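Local structure of pngf-ii (4R4X) at residues P456-R465 with S481-T492. The protein is a peptide:N-glycosidase related to PNGase F that probably hydrolyses the amide bond between an N-linked glycan and its asparagine. Sequence-based numbering, arbitrary orientation.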
loop_
_atom_site.group_PDB
_atom_site.type_symbol
_atom_site.label_atom_id
_atom_site.label_comp_id
_atom_site.label_asym_id
_atom_site.label_seq_id
_atom_site.Cartn_x
_atom_site.Cartn_y
_atom_site.Cartn_z
ATOM N N PRO A 456 -17.549 18.546 7.307
ATOM C CA PRO A 456 -16.924 17.646 6.341
ATOM C C PRO A 456 -17.565 17.858 4.966
ATOM O O PRO A 456 -18.793 17.827 4.842
ATOM C CB PRO A 456 -17.241 16.257 6.888
ATOM C CG PRO A 456 -17.872 16.431 8.228
ATOM C CD PRO A 456 -18.433 17.816 8.234
ATOM N N TRP A 457 -16.746 18.112 3.957
ATOM C CA TRP A 457 -17.268 18.546 2.659
ATOM C C TRP A 457 -16.230 18.292 1.570
ATOM O O TRP A 457 -15.071 18.599 1.772
ATOM C CB TRP A 457 -17.635 20.043 2.701
ATOM C CG TRP A 457 -18.546 20.466 1.570
ATOM C CD1 TRP A 457 -18.261 21.356 0.570
ATOM C CD2 TRP A 457 -19.866 19.992 1.320
ATOM N NE1 TRP A 457 -19.338 21.487 -0.278
ATOM C CE2 TRP A 457 -20.341 20.661 0.162
ATOM C CE3 TRP A 457 -20.721 19.110 1.984
ATOM C CZ2 TRP A 457 -21.610 20.426 -0.367
ATOM C CZ3 TRP A 457 -21.991 18.870 1.442
ATOM C CH2 TRP A 457 -22.415 19.532 0.284
ATOM N N ARG A 458 -16.662 17.707 0.450
ATOM C CA ARG A 458 -15.789 17.431 -0.711
ATOM C C ARG A 458 -16.367 18.141 -1.937
ATOM O O ARG A 458 -17.528 17.970 -2.238
ATOM C CB ARG A 458 -15.749 15.933 -1.035
ATOM C CG ARG A 458 -15.090 15.029 0.013
ATOM C CD ARG A 458 -13.611 14.826 -0.154
ATOM N NE ARG A 458 -13.226 14.218 -1.435
ATOM C CZ ARG A 458 -13.027 12.922 -1.661
ATOM N NH1 ARG A 458 -13.185 12.019 -0.714
ATOM N NH2 ARG A 458 -12.686 12.535 -2.875
ATOM N N THR A 459 -15.538 18.910 -2.631
ATOM C CA THR A 459 -15.909 19.680 -3.809
ATOM C C THR A 459 -15.125 19.274 -5.077
ATOM O O THR A 459 -15.169 19.979 -6.105
ATOM C CB THR A 459 -15.691 21.190 -3.523
ATOM O OG1 THR A 459 -14.370 21.414 -3.016
ATOM C CG2 THR A 459 -16.686 21.670 -2.501
ATOM N N ASP A 460 -14.488 18.103 -5.029
ATOM C CA ASP A 460 -13.618 17.601 -6.119
ATOM C C ASP A 460 -14.226 16.433 -6.891
ATOM O O ASP A 460 -13.518 15.769 -7.674
ATOM C CB ASP A 460 -12.262 17.138 -5.552
ATOM C CG ASP A 460 -12.393 16.027 -4.485
ATOM O OD1 ASP A 460 -13.250 16.148 -3.595
ATOM O OD2 ASP A 460 -11.622 15.043 -4.531
ATOM N N CYS A 461 -15.506 16.132 -6.648
ATOM C CA CYS A 461 -16.092 14.867 -7.134
ATOM C C CYS A 461 -16.114 14.768 -8.660
ATOM O O CYS A 461 -16.010 13.670 -9.201
ATOM C CB CYS A 461 -17.471 14.599 -6.513
ATOM S SG CYS A 461 -17.482 14.547 -4.679
ATOM N N GLY A 462 -16.191 15.923 -9.344
ATOM C CA GLY A 462 -16.176 15.987 -10.818
ATOM C C GLY A 462 -14.902 15.438 -11.428
ATOM O O GLY A 462 -14.908 15.052 -12.588
ATOM N N SER A 463 -13.814 15.388 -10.650
ATOM C CA SER A 463 -12.534 14.811 -11.099
ATOM C C SER A 463 -12.573 13.320 -11.470
ATOM O O SER A 463 -11.731 12.884 -12.228
ATOM C CB SER A 463 -11.437 15.012 -10.029
ATOM O OG SER A 463 -11.318 16.378 -9.665
ATOM N N TYR A 464 -13.533 12.558 -10.934
ATOM C CA TYR A 464 -13.512 11.095 -10.984
ATOM C C TYR A 464 -14.567 10.577 -11.966
ATOM O O TYR A 464 -14.946 9.397 -11.942
ATOM C CB TYR A 464 -13.684 10.493 -9.565
ATOM C CG TYR A 464 -12.761 11.213 -8.602
ATOM C CD1 TYR A 464 -11.391 11.071 -8.678
ATOM C CD2 TYR A 464 -13.269 12.119 -7.712
ATOM C CE1 TYR A 464 -10.542 11.820 -7.862
ATOM C CE2 TYR A 464 -12.449 12.868 -6.890
ATOM C CZ TYR A 464 -11.097 12.724 -6.956
ATOM O OH TYR A 464 -10.324 13.521 -6.111
ATOM N N ARG A 465 -15.004 11.469 -12.845
ATOM C CA ARG A 465 -16.093 11.175 -13.792
ATOM C C ARG A 465 -15.884 9.885 -14.595
ATOM O O ARG A 465 -16.842 9.130 -14.808
ATOM C CB ARG A 465 -16.280 12.376 -14.729
ATOM C CG ARG A 465 -17.417 12.233 -15.714
ATOM C CD ARG A 465 -18.764 12.353 -15.028
ATOM N NE ARG A 465 -19.873 12.103 -15.945
ATOM C CZ ARG A 465 -20.414 10.916 -16.201
ATOM N NH1 ARG A 465 -19.948 9.805 -15.645
ATOM N NH2 ARG A 465 -21.434 10.849 -17.052
ATOM N N SER A 481 -22.188 11.784 -10.050
ATOM C CA SER A 481 -20.846 11.593 -9.511
ATOM C C SER A 481 -20.042 12.900 -9.408
ATOM O O SER A 481 -19.033 12.928 -8.741
ATOM C CB SER A 481 -20.070 10.514 -10.344
ATOM O OG SER A 481 -19.807 10.943 -11.665
ATOM N N ASP A 482 -20.484 13.958 -10.091
ATOM C CA ASP A 482 -19.869 15.276 -10.044
ATOM C C ASP A 482 -20.216 16.071 -8.776
ATOM O O ASP A 482 -19.511 17.018 -8.446
ATOM C CB ASP A 482 -20.357 16.151 -11.207
ATOM C CG ASP A 482 -20.047 15.577 -12.602
ATOM O OD1 ASP A 482 -19.069 14.799 -12.743
ATOM O OD2 ASP A 482 -20.758 15.979 -13.563
ATOM N N LEU A 483 -21.326 15.738 -8.120
ATOM C CA LEU A 483 -21.896 16.613 -7.131
ATOM C C LEU A 483 -21.108 16.612 -5.814
ATOM O O LEU A 483 -20.599 15.572 -5.377
ATOM C CB LEU A 483 -23.341 16.235 -6.859
ATOM C CG LEU A 483 -24.282 16.195 -8.064
ATOM C CD1 LEU A 483 -25.591 15.646 -7.589
ATOM C CD2 LEU A 483 -24.448 17.589 -8.646
ATOM N N SER A 484 -21.001 17.790 -5.221
ATOM C CA SER A 484 -20.345 17.979 -3.932
ATOM C C SER A 484 -21.157 17.289 -2.822
ATOM O O SER A 484 -22.396 17.297 -2.838
ATOM C CB SER A 484 -20.153 19.489 -3.653
ATOM O OG SER A 484 -19.228 20.069 -4.565
ATOM N N ARG A 485 -20.457 16.661 -1.870
ATOM C CA ARG A 485 -21.082 15.791 -0.893
ATOM C C ARG A 485 -20.435 15.923 0.468
ATOM O O ARG A 485 -19.330 16.455 0.584
ATOM C CB ARG A 485 -20.935 14.348 -1.346
ATOM C CG ARG A 485 -21.876 13.944 -2.461
ATOM C CD ARG A 485 -21.493 12.553 -2.944
ATOM N NE ARG A 485 -22.478 11.995 -3.843
ATOM C CZ ARG A 485 -22.497 12.131 -5.172
ATOM N NH1 ARG A 485 -21.598 12.848 -5.817
ATOM N NH2 ARG A 485 -23.460 11.542 -5.857
ATOM N N SER A 486 -21.118 15.390 1.484
ATOM C CA SER A 486 -20.632 15.386 2.866
ATOM C C SER A 486 -19.542 14.345 3.089
ATOM O O SER A 486 -19.749 13.306 3.739
ATOM C CB SER A 486 -21.790 15.169 3.835
ATOM O OG SER A 486 -22.637 16.314 3.869
ATOM N N ASN A 487 -18.390 14.652 2.521
ATOM C CA ASN A 487 -17.109 14.011 2.802
ATOM C C ASN A 487 -16.856 12.726 2.042
ATOM O O ASN A 487 -15.997 11.924 2.432
ATOM C CB ASN A 487 -16.865 13.800 4.297
ATOM C CG ASN A 487 -15.403 13.972 4.679
ATOM O OD1 ASN A 487 -14.680 14.745 4.057
ATOM N ND2 ASN A 487 -14.966 13.267 5.716
ATOM N N TRP A 488 -17.538 12.561 0.915
ATOM C CA TRP A 488 -17.192 11.463 0.024
ATOM C C TRP A 488 -17.484 11.746 -1.419
ATOM O O TRP A 488 -18.295 12.590 -1.711
ATOM C CB TRP A 488 -17.915 10.207 0.436
ATOM C CG TRP A 488 -19.418 10.267 0.536
ATOM C CD1 TRP A 488 -20.163 10.822 1.537
ATOM C CD2 TRP A 488 -20.355 9.632 -0.353
ATOM N NE1 TRP A 488 -21.497 10.593 1.319
ATOM C CE2 TRP A 488 -21.642 9.876 0.157
ATOM C CE3 TRP A 488 -20.224 8.921 -1.545
ATOM C CZ2 TRP A 488 -22.784 9.408 -0.465
ATOM C CZ3 TRP A 488 -21.380 8.454 -2.172
ATOM C CH2 TRP A 488 -22.631 8.687 -1.624
ATOM N N CYS A 489 -16.796 11.037 -2.312
ATOM C CA CYS A 489 -17.086 11.103 -3.755
ATOM C C CYS A 489 -17.129 9.673 -4.270
ATOM O O CYS A 489 -16.207 8.898 -3.989
ATOM C CB CYS A 489 -15.977 11.829 -4.536
ATOM S SG CYS A 489 -15.714 13.589 -4.212
ATOM N N PRO A 490 -18.133 9.335 -5.088
ATOM C CA PRO A 490 -18.128 7.978 -5.655
ATOM C C PRO A 490 -16.821 7.654 -6.406
ATOM O O PRO A 490 -16.421 8.393 -7.315
ATOM C CB PRO A 490 -19.322 8.000 -6.600
ATOM C CG PRO A 490 -20.245 9.021 -6.029
ATOM C CD PRO A 490 -19.351 10.081 -5.445
ATOM N N GLY A 491 -16.184 6.552 -6.033
ATOM C CA GLY A 491 -14.940 6.098 -6.654
ATOM C C GLY A 491 -13.697 6.411 -5.828
ATOM O O GLY A 491 -12.579 6.195 -6.283
ATOM N N THR A 492 -13.880 6.926 -4.613
ATOM C CA THR A 492 -12.747 7.367 -3.804
ATOM C C THR A 492 -12.855 6.953 -2.331
ATOM O O THR A 492 -13.942 6.658 -1.790
ATOM C CB THR A 492 -12.493 8.915 -3.862
ATOM O OG1 THR A 492 -13.568 9.637 -3.219
ATOM C CG2 THR A 492 -12.309 9.413 -5.308
HETATM O O HOH W 1 -21.244 17.704 5.751
HETATM O O HOH W 2 -13.879 17.411 4.709
HETATM O O HOH W 3 -17.982 18.385 -6.503
HETATM O O HOH W 4 -17.694 12.702 -11.515
HETATM O O HOH W 5 -16.968 15.699 -14.188
HETATM O O HOH W 6 -20.575 15.464 -16.317
#
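Cys461 and Cys489 join residues 456-465 covalently to 481-492: their SG atoms lie 2.1 Å apart in a disulfide.

Two backbone hydrogen bonds pair Arg458 with Arg485, Arg458 N to Arg485 O at 3.0 Å and Arg485 N to Arg458 O at 3.2 Å, which defines a single antiparallel bridge, a hydrogen-bonded pair. Arg485 O also accepts from Asn487 N, within the inverse gamma turn centred on Ser486, and the same oxygen lies over one face of the Trp457 indole, whose CE3 it approaches to 3.3 Å. Ser486 OG, bonded to Asp435 O, sits at the edge of that ring.

The polar network turns on the Arg458 guanidinium. It grips Asp460 side-on in a salt bridge with two hydrogen bonds, NE to OD1 at 2.9 Å and nearly in the guanidinium plane, NH2 to OD2. This pairing within 456-465 orients the guanidinium for a less straight bond across, NH2 to Thr492 OG1 at 3.0 Å, while NH1 serves Ile493 O. Bent at chi2 (-89°) and chi3 (-60°), the arginine chain passes CG over Asn487 and brings its head to Asp460 and Thr492. Tyr464 OH bonds to Asp460 OD2 from the anti side, so this one oxygen takes two donors.

Apolar contact centres on Tyr464. Thr492 CG2 stands 3.6 Å from the ring centroid and only 4° off its normal, a CH-pi contact, with Ser463 CB over the opposite face. Thr492 OG1 is meanwhile held by Cys489 O across a type II turn.

One water donates to Cys461 O and Asp482 OD1 and accepts from Ser481 OG, while Asp482 OD2 bonds to Ser479 N; another joins Trp457 N to OD1 of Asn487, whose ND2 binds Thr425 O. The disulfide closes a loop within the long connection between strands 449-454 and 493-504, and the bridge, the Arg458 network and the Tyr464 contact pack the chain at its two ends together, in the PNGase F C-terminal family region.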